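Local atomic coordinates of cadherin-23 (Mus musculus, PDB entry 5UZ8), a protein that probably mediates calcium-dependent cell adhesion through its chain of extracellular cadherin repeats and takes part in mechanotransduction during hearing. Residues Asp215-Pro221 / Asp249-Asn255; Val125-Val131 / Val173-Arg179; Leu44-Leu50 / Thr85-Asn91. One frame throughout, in Å; residues are numbered along the deposited sequence. Where two conformers were deposited one is given.

Contact 1 (Asp215-Pro221 / Asp249-Asn255). With CA (calcium ion), chain E; CA (calcium ion), chain F; CA (calcium ion), chain G; GSH (glutathione), chain L.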
loop_
_atom_site.group_PDB
_atom_site.type_symbol
_atom_site.label_atom_id
_atom_site.label_comp_id
_atom_site.label_asym_id
_atom_site.label_seq_id
_atom_site.Cartn_x
_atom_site.Cartn_y
_atom_site.Cartn_z
ATOM N N ASP A 215 3.911 -10.486 19.841
ATOM C CA ASP A 215 4.812 -11.405 20.532
ATOM C C ASP A 215 4.198 -12.788 20.707
ATOM O O ASP A 215 3.002 -12.916 21.002
ATOM C CB ASP A 215 5.153 -10.845 21.898
ATOM C CG ASP A 215 6.367 -11.482 22.517
ATOM O OD1 ASP A 215 7.373 -11.749 21.802
ATOM O OD2 ASP A 215 6.307 -11.692 23.758
ATOM N N VAL A 216 5.035 -13.792 20.538
ATOM C CA VAL A 216 4.809 -15.158 20.998
ATOM C C VAL A 216 5.898 -15.410 22.029
ATOM O O VAL A 216 7.016 -14.858 21.926
ATOM C CB VAL A 216 4.969 -16.137 19.810
ATOM C CG1 VAL A 216 4.979 -17.595 20.225
ATOM C CG2 VAL A 216 3.857 -15.851 18.826
ATOM N N ASN A 217 5.576 -16.188 23.050
ATOM C CA ASN A 217 6.592 -16.502 24.043
ATOM C C ASN A 217 7.533 -17.556 23.455
ATOM O O ASN A 217 7.319 -18.748 23.659
ATOM C CB ASN A 217 5.973 -17.037 25.338
ATOM C CG ASN A 217 7.000 -17.147 26.440
ATOM O OD1 ASN A 217 7.904 -16.309 26.529
ATOM N ND2 ASN A 217 6.914 -18.190 27.244
ATOM N N ASP A 218 8.545 -17.145 22.690
ATOM C CA ASP A 218 9.452 -18.112 22.064
ATOM C C ASP A 218 10.885 -18.005 22.571
ATOM O O ASP A 218 11.749 -18.646 22.025
ATOM C CB ASP A 218 9.405 -18.050 20.540
ATOM C CG ASP A 218 9.678 -16.629 19.949
ATOM O OD1 ASP A 218 9.675 -15.586 20.643
ATOM O OD2 ASP A 218 9.866 -16.579 18.699
ATOM N N CYS A 219 11.112 -17.227 23.617
ATOM C CA CYS A 219 12.450 -17.083 24.195
ATOM C C CYS A 219 12.439 -17.517 25.670
ATOM O O CYS A 219 11.654 -17.026 26.477
ATOM C CB CYS A 219 12.949 -15.670 24.030
ATOM S SG CYS A 219 12.928 -15.218 22.278
ATOM N N ARG A 220 13.316 -18.463 26.000
ATOM C CA ARG A 220 13.428 -18.927 27.357
ATOM C C ARG A 220 14.341 -17.981 28.134
ATOM O O ARG A 220 15.233 -17.359 27.572
ATOM C CB ARG A 220 13.926 -20.386 27.428
ATOM C CG ARG A 220 15.413 -20.525 27.202
ATOM C CD ARG A 220 15.847 -21.954 27.074
ATOM N NE ARG A 220 15.652 -22.709 28.301
ATOM C CZ ARG A 220 16.062 -23.960 28.465
ATOM N NH1 ARG A 220 16.757 -24.573 27.513
ATOM N NH2 ARG A 220 15.806 -24.607 29.604
ATOM N N PRO A 221 14.099 -17.852 29.436
ATOM C CA PRO A 221 14.995 -17.103 30.320
ATOM C C PRO A 221 16.424 -17.644 30.296
ATOM O O PRO A 221 16.609 -18.860 30.162
ATOM C CB PRO A 221 14.380 -17.321 31.686
ATOM C CG PRO A 221 12.941 -17.596 31.410
ATOM C CD PRO A 221 12.928 -18.392 30.151
ATOM N N ASP A 249 15.286 -12.261 29.425
ATOM C CA ASP A 249 14.303 -12.906 28.571
ATOM C C ASP A 249 13.899 -11.901 27.514
ATOM O O ASP A 249 13.522 -10.781 27.837
ATOM C CB ASP A 249 13.108 -13.364 29.424
ATOM C CG ASP A 249 12.059 -14.137 28.642
ATOM O OD1 ASP A 249 11.615 -13.681 27.559
ATOM O OD2 ASP A 249 11.610 -15.195 29.144
ATOM N N GLN A 250 14.059 -12.283 26.248
ATOM C CA GLN A 250 13.945 -11.354 25.125
ATOM C C GLN A 250 12.506 -11.027 24.692
ATOM O O GLN A 250 12.300 -10.137 23.891
ATOM C CB GLN A 250 14.719 -11.910 23.936
ATOM C CG GLN A 250 16.229 -12.079 24.202
ATOM C CD GLN A 250 16.863 -10.823 24.706
ATOM O OE1 GLN A 250 16.874 -9.815 23.989
ATOM N NE2 GLN A 250 17.470 -10.876 25.906
ATOM N N ASP A 251 11.539 -11.766 25.206
ATOM C CA ASP A 251 10.119 -11.556 24.881
ATOM C C ASP A 251 9.554 -10.260 25.484
ATOM O O ASP A 251 10.272 -9.447 26.058
ATOM C CB ASP A 251 9.303 -12.784 25.307
ATOM C CG ASP A 251 9.676 -14.023 24.525
ATOM O OD1 ASP A 251 9.752 -13.932 23.272
ATOM O OD2 ASP A 251 9.896 -15.093 25.158
ATOM N N GLU A 252 8.270 -10.044 25.264
ATOM C CA GLU A 252 7.582 -8.834 25.656
ATOM C C GLU A 252 6.592 -9.095 26.801
ATOM O O GLU A 252 5.918 -10.122 26.842
ATOM C CB GLU A 252 6.815 -8.303 24.428
ATOM C CG GLU A 252 6.169 -6.943 24.621
ATOM C CD GLU A 252 5.555 -6.373 23.347
ATOM O OE1 GLU A 252 5.406 -7.060 22.319
ATOM O OE2 GLU A 252 5.190 -5.192 23.375
ATOM N N GLY A 253 6.444 -8.107 27.671
ATOM C CA GLY A 253 5.365 -8.132 28.679
ATOM C C GLY A 253 5.477 -9.345 29.604
ATOM O O GLY A 253 6.585 -9.711 30.022
ATOM N N SER A 254 4.341 -9.979 29.886
ATOM C CA SER A 254 4.330 -11.148 30.764
ATOM C C SER A 254 5.242 -12.275 30.243
ATOM O O SER A 254 5.790 -13.030 31.042
ATOM C CB SER A 254 2.897 -11.655 31.000
ATOM O OG SER A 254 2.271 -12.006 29.776
ATOM N N ASN A 255 5.462 -12.342 28.921
ATOM C CA ASN A 255 6.339 -13.360 28.323
ATOM C C ASN A 255 7.821 -13.239 28.720
ATOM O O ASN A 255 8.596 -14.178 28.512
ATOM C CB ASN A 255 6.179 -13.416 26.792
ATOM C CG ASN A 255 4.808 -13.919 26.365
ATOM O OD1 ASN A 255 4.131 -14.621 27.131
ATOM N ND2 ASN A 255 4.368 -13.531 25.149
HETATM CA CA CA E . 9.969 -15.726 27.438
HETATM CA CA CA F . 8.827 -13.465 21.233
HETATM CA CA CA G . 11.014 -14.543 18.142
HETATM N N1 GSH L . 15.512 -18.743 14.941
HETATM C CA1 GSH L . 14.213 -18.785 15.596
HETATM C C1 GSH L . 13.183 -18.169 14.680
HETATM O O11 GSH L . 13.584 -17.679 13.599
HETATM O O12 GSH L . 11.987 -18.151 15.063
HETATM C CB1 GSH L . 14.239 -18.036 16.943
HETATM C CG1 GSH L . 14.516 -16.543 16.773
HETATM C CD1 GSH L . 14.241 -15.791 18.055
HETATM O OE1 GSH L . 13.096 -15.616 18.462
HETATM N N2 GSH L . 15.311 -15.301 18.672
HETATM C CA2 GSH L . 15.227 -14.394 19.797
HETATM C C2 GSH L . 15.971 -13.118 19.528
HETATM O O2 GSH L . 16.439 -12.498 20.468
HETATM C CB2 GSH L . 15.755 -15.096 21.048
HETATM S SG2 GSH L . 14.684 -16.496 21.417
HETATM N N3 GSH L . 16.012 -12.699 18.256
HETATM C CA3 GSH L . 16.620 -11.447 17.848
HETATM C C3 GSH L . 17.806 -11.647 16.925
HETATM O O31 GSH L . 18.450 -10.621 16.607
HETATM O O32 GSH L . 18.079 -12.794 16.484
HETATM O O HOH W 1 3.199 -7.874 21.090
HETATM O O HOH W 2 2.000 -14.158 24.022
HETATM O O HOH W 3 10.975 -15.682 15.969
#
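Asp215 and Asp251 cross at about a right angle, their carboxylate planes 53° apart, and each gives its two oxygens separate tasks. Asp251 bridges two metals: OD1 binds the calcium ion of chain F at 2.3 Å and OD2 the calcium ion of chain E at 2.4 Å. With CG beside the backbone N and anti to the carbonyl carbon (chi1 -65°), the carboxylate is set between the two ions. Through its syn lone pair, Asp251 OD2 also accepts the backbone N of Cys219 at 2.9 Å, which steadies the loop that supplies the Cys219 carbonyl to the chain E ion. Asp215 OD1 binds the chain F calcium and also meets the Arg179 guanidinium, while OD2 takes two N-H donors. Glu252 N at 3.0 Å and Asn255 ND2 at 3.0 Å reach Asp215 OD2 from opposite faces of its carboxylate plane, a grip that limits rotation of the group.

This is the calcium-binding linker between consecutive cadherin repeats: Asp215-Cys219 is a variant of the DXNDN motif with cysteine in the last place, and Asp249 and Asp251 form the DXD motif of the following repeat.

Asn255 works through both backbone and side chain: its backbone O binds the chain E ion at 2.3 Å, while the ND2 bond to Asp215 is nearly straight (168°) and lies in the amide plane. The amide carbon also packs on Asn217, with Asn255 CG 3.5 Å from Asn217 CB. An alanine here would probably leave one face of Asp215 OD2 without its donor and that oxygen held by Glu252 N alone. Asn217 OD1 joins the chain E shell alongside Asp299. Asp249 binds that ion with both carboxylate oxygens, and its OD1 accepts Asp251 N at 3.0 Å, forming an Asx turn.

Contact 2 (Val125-Val131 / Val173-Arg179). With CA (calcium ion), chain G; CA (calcium ion), chain F; GSH (glutathione), chain L.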
loop_
_atom_site.group_PDB
_atom_site.type_symbol
_atom_site.label_atom_id
_atom_site.label_comp_id
_atom_site.label_asym_id
_atom_site.label_seq_id
_atom_site.Cartn_x
_atom_site.Cartn_y
_atom_site.Cartn_z
ATOM N N VAL A 125 0.142 -9.039 13.059
ATOM C CA VAL A 125 0.267 -10.473 12.882
ATOM C C VAL A 125 1.183 -11.008 13.942
ATOM O O VAL A 125 2.105 -10.316 14.336
ATOM C CB VAL A 125 0.795 -10.870 11.490
ATOM C CG1 VAL A 125 -0.196 -10.422 10.401
ATOM C CG2 VAL A 125 2.186 -10.317 11.217
ATOM N N PHE A 126 0.971 -12.248 14.355
ATOM C CA PHE A 126 1.882 -12.887 15.301
ATOM C C PHE A 126 3.181 -13.260 14.593
ATOM O O PHE A 126 3.192 -13.594 13.418
ATOM C CB PHE A 126 1.238 -14.098 15.978
ATOM C CG PHE A 126 0.207 -13.728 17.020
ATOM C CD1 PHE A 126 0.595 -13.370 18.306
ATOM C CD2 PHE A 126 -1.149 -13.719 16.706
ATOM C CE1 PHE A 126 -0.348 -13.008 19.265
ATOM C CE2 PHE A 126 -2.101 -13.350 17.657
ATOM C CZ PHE A 126 -1.704 -13.002 18.932
ATOM N N GLU A 127 4.280 -13.167 15.324
ATOM C CA GLU A 127 5.601 -13.463 14.792
ATOM C C GLU A 127 5.767 -14.880 14.270
ATOM O O GLU A 127 6.664 -15.126 13.440
ATOM C CB GLU A 127 6.696 -13.116 15.824
ATOM C CG GLU A 127 6.661 -13.922 17.114
ATOM C CD GLU A 127 7.859 -13.638 17.995
ATOM O OE1 GLU A 127 8.983 -13.575 17.446
ATOM O OE2 GLU A 127 7.686 -13.397 19.221
ATOM N N ASP A 128 4.889 -15.799 14.675
ATOM C CA ASP A 128 4.945 -17.172 14.161
ATOM C C ASP A 128 4.044 -17.412 12.935
ATOM O O ASP A 128 3.799 -18.556 12.543
ATOM C CB ASP A 128 4.677 -18.193 15.278
ATOM C CG ASP A 128 3.293 -18.087 15.861
ATOM O OD1 ASP A 128 2.557 -17.140 15.508
ATOM O OD2 ASP A 128 2.932 -18.963 16.693
ATOM N N ILE A 129 3.512 -16.342 12.355
ATOM C CA ILE A 129 2.694 -16.439 11.141
ATOM C C ILE A 129 3.419 -17.243 10.050
ATOM O O ILE A 129 4.617 -17.050 9.827
ATOM C CB ILE A 129 2.339 -15.045 10.610
ATOM C CG1 ILE A 129 1.384 -15.131 9.430
ATOM C CG2 ILE A 129 3.597 -14.246 10.247
ATOM C CD1 ILE A 129 0.761 -13.786 9.110
ATOM N N ALA A 130 2.691 -18.126 9.381
ATOM C CA ALA A 130 3.292 -19.027 8.397
ATOM C C ALA A 130 3.758 -18.281 7.146
ATOM O O ALA A 130 3.052 -17.406 6.648
ATOM C CB ALA A 130 2.320 -20.134 8.017
ATOM N N VAL A 131 4.926 -18.669 6.624
ATOM C CA VAL A 131 5.399 -18.157 5.325
ATOM C C VAL A 131 4.328 -18.436 4.283
ATOM O O VAL A 131 3.689 -19.500 4.293
ATOM C CB VAL A 131 6.742 -18.756 4.915
ATOM C CG1 VAL A 131 7.121 -18.409 3.482
ATOM C CG2 VAL A 131 7.823 -18.316 5.896
ATOM N N VAL A 173 3.589 -12.942 3.597
ATOM C CA VAL A 173 4.823 -13.210 4.326
ATOM C C VAL A 173 5.757 -13.967 3.401
ATOM O O VAL A 173 5.422 -15.050 2.941
ATOM C CB VAL A 173 4.576 -14.070 5.567
ATOM C CG1 VAL A 173 5.903 -14.343 6.292
ATOM C CG2 VAL A 173 3.606 -13.364 6.502
ATOM N N LEU A 174 6.940 -13.413 3.158
ATOM C CA LEU A 174 7.916 -14.029 2.234
ATOM C C LEU A 174 8.964 -14.873 2.990
ATOM O O LEU A 174 9.488 -15.856 2.469
ATOM C CB LEU A 174 8.560 -12.921 1.387
ATOM C CG LEU A 174 9.652 -13.305 0.375
ATOM C CD1 LEU A 174 9.100 -14.197 -0.740
ATOM C CD2 LEU A 174 10.305 -12.047 -0.182
ATOM N N SER A 175 9.304 -14.466 4.204
ATOM C CA SER A 175 10.135 -15.282 5.074
ATOM C C SER A 175 9.768 -15.031 6.540
ATOM O O SER A 175 9.086 -14.072 6.870
ATOM C CB SER A 175 11.603 -14.969 4.858
ATOM O OG SER A 175 11.756 -13.588 5.111
ATOM N N SER A 176 10.215 -15.909 7.422
ATOM C CA SER A 176 9.676 -15.913 8.784
ATOM C C SER A 176 10.023 -14.624 9.551
ATOM O O SER A 176 11.085 -14.019 9.361
ATOM C CB SER A 176 10.151 -17.148 9.553
ATOM O OG SER A 176 11.543 -17.167 9.622
ATOM N N LEU A 177 9.087 -14.201 10.378
ATOM C CA LEU A 177 9.225 -13.018 11.174
ATOM C C LEU A 177 9.798 -13.390 12.543
ATOM O O LEU A 177 9.799 -14.542 12.943
ATOM C CB LEU A 177 7.859 -12.339 11.316
ATOM C CG LEU A 177 7.202 -12.000 9.964
ATOM C CD1 LEU A 177 5.919 -11.205 10.163
ATOM C CD2 LEU A 177 8.124 -11.263 8.990
ATOM N N ASP A 178 10.299 -12.366 13.224
ATOM C CA ASP A 178 10.831 -12.474 14.577
ATOM C C ASP A 178 10.644 -11.141 15.237
ATOM O O ASP A 178 11.374 -10.173 14.954
ATOM C CB ASP A 178 12.301 -12.900 14.527
ATOM C CG ASP A 178 12.923 -13.078 15.909
ATOM O OD1 ASP A 178 12.208 -12.902 16.936
ATOM O OD2 ASP A 178 14.139 -13.379 15.959
ATOM N N ARG A 179 9.673 -11.059 16.147
ATOM C CA ARG A 179 9.463 -9.795 16.867
ATOM C C ARG A 179 10.724 -9.241 17.542
ATOM O O ARG A 179 10.928 -8.014 17.643
ATOM C CB ARG A 179 8.375 -9.936 17.907
ATOM C CG ARG A 179 7.873 -8.573 18.384
ATOM C CD ARG A 179 7.192 -8.704 19.730
ATOM N NE ARG A 179 8.183 -9.100 20.720
ATOM C CZ ARG A 179 9.051 -8.287 21.317
ATOM N NH1 ARG A 179 9.004 -6.960 21.169
ATOM N NH2 ARG A 179 9.942 -8.800 22.156
HETATM CA CA CA G . 11.014 -14.543 18.142
HETATM CA CA CA F . 8.827 -13.465 21.233
HETATM N N1 GSH L . 15.512 -18.743 14.941
HETATM C CA1 GSH L . 14.213 -18.785 15.596
HETATM C C1 GSH L . 13.183 -18.169 14.680
HETATM O O11 GSH L . 13.584 -17.679 13.599
HETATM O O12 GSH L . 11.987 -18.151 15.063
HETATM C CB1 GSH L . 14.239 -18.036 16.943
HETATM C CG1 GSH L . 14.516 -16.543 16.773
HETATM C CD1 GSH L . 14.241 -15.791 18.055
HETATM O OE1 GSH L . 13.096 -15.616 18.462
HETATM N N2 GSH L . 15.311 -15.301 18.672
HETATM C CA2 GSH L . 15.227 -14.394 19.797
HETATM C C2 GSH L . 15.971 -13.118 19.528
HETATM O O2 GSH L . 16.439 -12.498 20.468
HETATM C CB2 GSH L . 15.755 -15.096 21.048
HETATM S SG2 GSH L . 14.684 -16.496 21.417
HETATM N N3 GSH L . 16.012 -12.699 18.256
HETATM C CA3 GSH L . 16.620 -11.447 17.848
HETATM C C3 GSH L . 17.806 -11.647 16.925
HETATM O O31 GSH L . 18.450 -10.621 16.607
HETATM O O32 GSH L . 18.079 -12.794 16.484
HETATM O O HOH W 4 6.892 -16.062 10.925
HETATM O O HOH W 3 10.975 -15.682 15.969
#
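Glu127 reaches across to Asp178 and Arg179, and its carboxylate spans two metals: OE1 binds the calcium ion of chain G at 2.4 Å and OE2 the calcium ion of chain F at 2.3 Å. Asp178 OD1 binds the same chain G ion, whose shell also takes in Glu180, Asp218, glutathione OE1 and a water, so the two acidic oxygens tolerate each other through the shared metal. Arg179 N donates to Glu127 OE1 at 2.9 Å from well above the carboxylate plane (63° out of it). Glu127 CG sits between the backbone N and the carbonyl carbon (chi1 64°); from there the chain runs extended to the ions. Asp178 OD2 accepts N3 of glutathione at 3.0 Å and forms a salt bridge with Lys181. Glu127 and the Asp178-Glu180 DRE motif are classic calcium-binding elements of a cadherin repeat.

Behind this shell, a type I turn from Phe126 to Ile129 positions Glu127. Glu127 O and Leu177 O come close as two acceptors and do not bond; one water instead bridges Glu127 O and Ile129 O to Leu177 N, accepting from the last at 2.9 Å. Further out the contact turns apolar. Leu177 CD1 touches Ile129 CG2 at 3.8 Å and Val125 CG2 at 4.0 Å, and Ile129 CG2 also meets Val173 CG2 at 3.8 Å. Val131 lays its methyls against the Leu174-Ser176 backbone.

Ile135 of strand 134-141 packs on Val125, Ile129 and Val173, while strand 121-126 pairs in parallel with strand 204-214, so the contact draws together strands from both sheets of the repeat.

Contact 3 (Leu44-Leu50 / Thr85-Asn91). With CA (calcium ion), chain H.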
loop_
_atom_site.group_PDB
_atom_site.type_symbol
_atom_site.label_atom_id
_atom_site.label_comp_id
_atom_site.label_asym_id
_atom_site.label_seq_id
_atom_site.Cartn_x
_atom_site.Cartn_y
_atom_site.Cartn_z
ATOM N N LEU A 44 -23.549 31.132 -52.551
ATOM C CA LEU A 44 -22.782 31.528 -51.360
ATOM C C LEU A 44 -23.207 30.690 -50.147
ATOM O O LEU A 44 -24.344 30.806 -49.688
ATOM C CB LEU A 44 -23.022 33.006 -51.072
ATOM C CG LEU A 44 -22.288 33.648 -49.906
ATOM C CD1 LEU A 44 -20.804 33.300 -49.926
ATOM C CD2 LEU A 44 -22.510 35.152 -49.973
ATOM N N ILE A 45 -22.298 29.871 -49.625
ATOM C CA ILE A 45 -22.668 28.897 -48.598
ATOM C C ILE A 45 -22.389 29.423 -47.211
ATOM O O ILE A 45 -21.283 29.848 -46.931
ATOM C CB ILE A 45 -21.952 27.544 -48.808
ATOM C CG1 ILE A 45 -22.356 26.975 -50.184
ATOM C CG2 ILE A 45 -22.299 26.559 -47.683
ATOM C CD1 ILE A 45 -21.483 25.830 -50.634
ATOM N N THR A 46 -23.397 29.315 -46.343
ATOM C CA THR A 46 -23.312 29.605 -44.907
ATOM C C THR A 46 -23.387 28.284 -44.122
ATOM O O THR A 46 -24.280 27.463 -44.378
ATOM C CB THR A 46 -24.520 30.469 -44.495
ATOM O OG1 THR A 46 -24.432 31.713 -45.168
ATOM C CG2 THR A 46 -24.585 30.725 -43.001
ATOM N N TYR A 47 -22.463 28.082 -43.193
ATOM C CA TYR A 47 -22.447 26.891 -42.362
ATOM C C TYR A 47 -22.960 27.239 -40.983
ATOM O O TYR A 47 -22.559 28.247 -40.405
ATOM C CB TYR A 47 -21.037 26.302 -42.218
ATOM C CG TYR A 47 -20.418 25.881 -43.531
ATOM C CD1 TYR A 47 -19.757 26.790 -44.323
ATOM C CD2 TYR A 47 -20.512 24.559 -43.982
ATOM C CE1 TYR A 47 -19.218 26.427 -45.551
ATOM C CE2 TYR A 47 -19.975 24.180 -45.194
ATOM C CZ TYR A 47 -19.307 25.105 -45.969
ATOM O OH TYR A 47 -18.758 24.721 -47.160
ATOM N N THR A 48 -23.853 26.397 -40.474
ATOM C CA THR A 48 -24.248 26.430 -39.073
ATOM C C THR A 48 -24.189 25.004 -38.501
ATOM O O THR A 48 -24.199 24.012 -39.261
ATOM C CB THR A 48 -25.673 26.986 -38.911
ATOM O OG1 THR A 48 -26.595 26.200 -39.689
ATOM C CG2 THR A 48 -25.754 28.446 -39.370
ATOM N N LEU A 49 -24.127 24.909 -37.169
ATOM C CA LEU A 49 -24.189 23.640 -36.446
ATOM C C LEU A 49 -25.520 23.497 -35.713
ATOM O O LEU A 49 -26.036 24.500 -35.154
ATOM C CB LEU A 49 -23.068 23.566 -35.420
ATOM C CG LEU A 49 -21.648 23.701 -35.986
ATOM C CD1 LEU A 49 -20.649 23.320 -34.908
ATOM C CD2 LEU A 49 -21.437 22.837 -37.226
ATOM N N LEU A 50 -26.067 22.277 -35.725
ATOM C CA LEU A 50 -27.334 21.942 -35.068
ATOM C C LEU A 50 -27.227 20.713 -34.201
ATOM O O LEU A 50 -26.387 19.856 -34.432
ATOM C CB LEU A 50 -28.414 21.669 -36.109
ATOM C CG LEU A 50 -28.759 22.830 -37.017
ATOM C CD1 LEU A 50 -29.604 22.335 -38.178
ATOM C CD2 LEU A 50 -29.506 23.888 -36.222
ATOM N N THR A 85 -24.815 18.075 -36.155
ATOM C CA THR A 85 -25.207 18.200 -37.538
ATOM C C THR A 85 -24.606 19.473 -38.086
ATOM O O THR A 85 -24.659 20.518 -37.424
ATOM C CB THR A 85 -26.721 18.291 -37.605
ATOM O OG1 THR A 85 -27.277 17.048 -37.196
ATOM C CG2 THR A 85 -27.204 18.606 -38.983
ATOM N N VAL A 86 -24.072 19.403 -39.304
ATOM C CA VAL A 86 -23.653 20.589 -40.032
ATOM C C VAL A 86 -24.705 20.890 -41.085
ATOM O O VAL A 86 -25.120 19.986 -41.813
ATOM C CB VAL A 86 -22.307 20.380 -40.739
ATOM C CG1 VAL A 86 -21.936 21.645 -41.494
ATOM C CG2 VAL A 86 -21.193 20.040 -39.755
ATOM N N ARG A 87 -25.179 22.135 -41.118
ATOM C CA ARG A 87 -26.096 22.619 -42.150
ATOM C C ARG A 87 -25.327 23.552 -43.054
ATOM O O ARG A 87 -24.713 24.489 -42.566
ATOM C CB ARG A 87 -27.275 23.369 -41.525
ATOM C CG ARG A 87 -28.327 23.868 -42.495
ATOM C CD ARG A 87 -29.465 24.578 -41.772
ATOM N NE ARG A 87 -30.422 25.205 -42.692
ATOM C CZ ARG A 87 -31.449 24.583 -43.284
ATOM N NH1 ARG A 87 -31.681 23.282 -43.090
ATOM N NH2 ARG A 87 -32.252 25.263 -44.104
ATOM N N ALA A 88 -25.378 23.298 -44.367
ATOM C CA ALA A 88 -24.754 24.136 -45.371
ATOM C C ALA A 88 -25.903 24.723 -46.201
ATOM O O ALA A 88 -26.633 23.971 -46.832
ATOM C CB ALA A 88 -23.841 23.294 -46.249
ATOM N N SER A 89 -26.097 26.038 -46.141
ATOM C CA SER A 89 -27.241 26.697 -46.781
ATOM C C SER A 89 -26.708 27.690 -47.809
ATOM O O SER A 89 -25.733 28.381 -47.545
ATOM C CB SER A 89 -28.080 27.435 -45.737
ATOM O OG SER A 89 -29.204 28.064 -46.362
ATOM N N ASP A 90 -27.311 27.748 -48.987
ATOM C CA ASP A 90 -26.980 28.841 -49.889
ATOM C C ASP A 90 -27.769 30.032 -49.405
ATOM O O ASP A 90 -28.587 29.907 -48.496
ATOM C CB ASP A 90 -27.212 28.524 -51.375
ATOM C CG ASP A 90 -28.689 28.320 -51.750
ATOM O OD1 ASP A 90 -29.612 28.909 -51.131
ATOM O OD2 ASP A 90 -28.932 27.550 -52.705
ATOM N N ASN A 91 -27.528 31.186 -49.995
ATOM C CA ASN A 91 -28.197 32.396 -49.536
ATOM C C ASN A 91 -29.208 32.875 -50.567
ATOM O O ASN A 91 -29.495 34.055 -50.642
ATOM C CB ASN A 91 -27.156 33.460 -49.179
ATOM C CG ASN A 91 -26.521 33.207 -47.825
ATOM O OD1 ASN A 91 -26.879 33.855 -46.843
ATOM N ND2 ASN A 91 -25.603 32.231 -47.754
HETATM CA CA CA H . -27.753 27.066 -54.826
HETATM O O HOH W 5 -29.837 28.043 -55.536
#
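Asn91 spends both amide hydrogens on the opposite segment: ND2 donates to Leu44 O at 2.7 Å and to Thr46 OG1 at 2.9 Å, each acceptor lying close to the amide plane. Thr46 presents that hydroxyl because OG1 is turned beside its own backbone N (chi1 -64°). The antiparallel strands between are joined by six backbone hydrogen bonds, pairing Thr46 with Ser89, Thr48 with Arg87 and Leu50 with Thr85.

Tyr47, Leu49, Val86 and Ala88 share one face. Ile45 CG2 lies over one side of the Tyr47 ring, 3.7 Å above its plane and offset toward the rim, whereas Val86 CG1 meets the ring edge at CD2, 4.1 Å away. Leu49 runs alongside Val86. On the other face, Thr48 OG1 sits between the backbone N and the carbonyl carbon (chi1 57°), which brings it 3.4 Å from Arg87 CB; the extended arginine continues to a salt bridge with Glu99.

Beside Asn91, Asp90 OD2 binds the calcium ion of chain H at 2.5 Å while OD1 accepts from Arg96 N and Gly92 N. In this cadherin repeat strand 46-53 is the sheet edge, strand 81-89 lies between it and strand 97-107, and Phe7 of strand 6-7 packs on Val86 and Ala88.

Followed from the N terminus, the three contacts come in series, with no nesting or crossing. Contact 3 closes a loop of 34 intervening residues within the first of the three repeats in this fragment, joining two neighbouring strands of one sheet. Contact 2 closes 41 residues in the second, and contact 1 closes 27 residues from the linker into the third. Contact 3 stands apart, its nearest atoms about 58 Å from contact 2 and about 69 Å from contact 1. Contacts 1 and 2 touch: they share two calcium ions and the glutathione, and Arg179 NE makes a 3.0 Å salt bridge to Asp215 OD1. Together these two tie consecutive repeats end to end in the elongated chain.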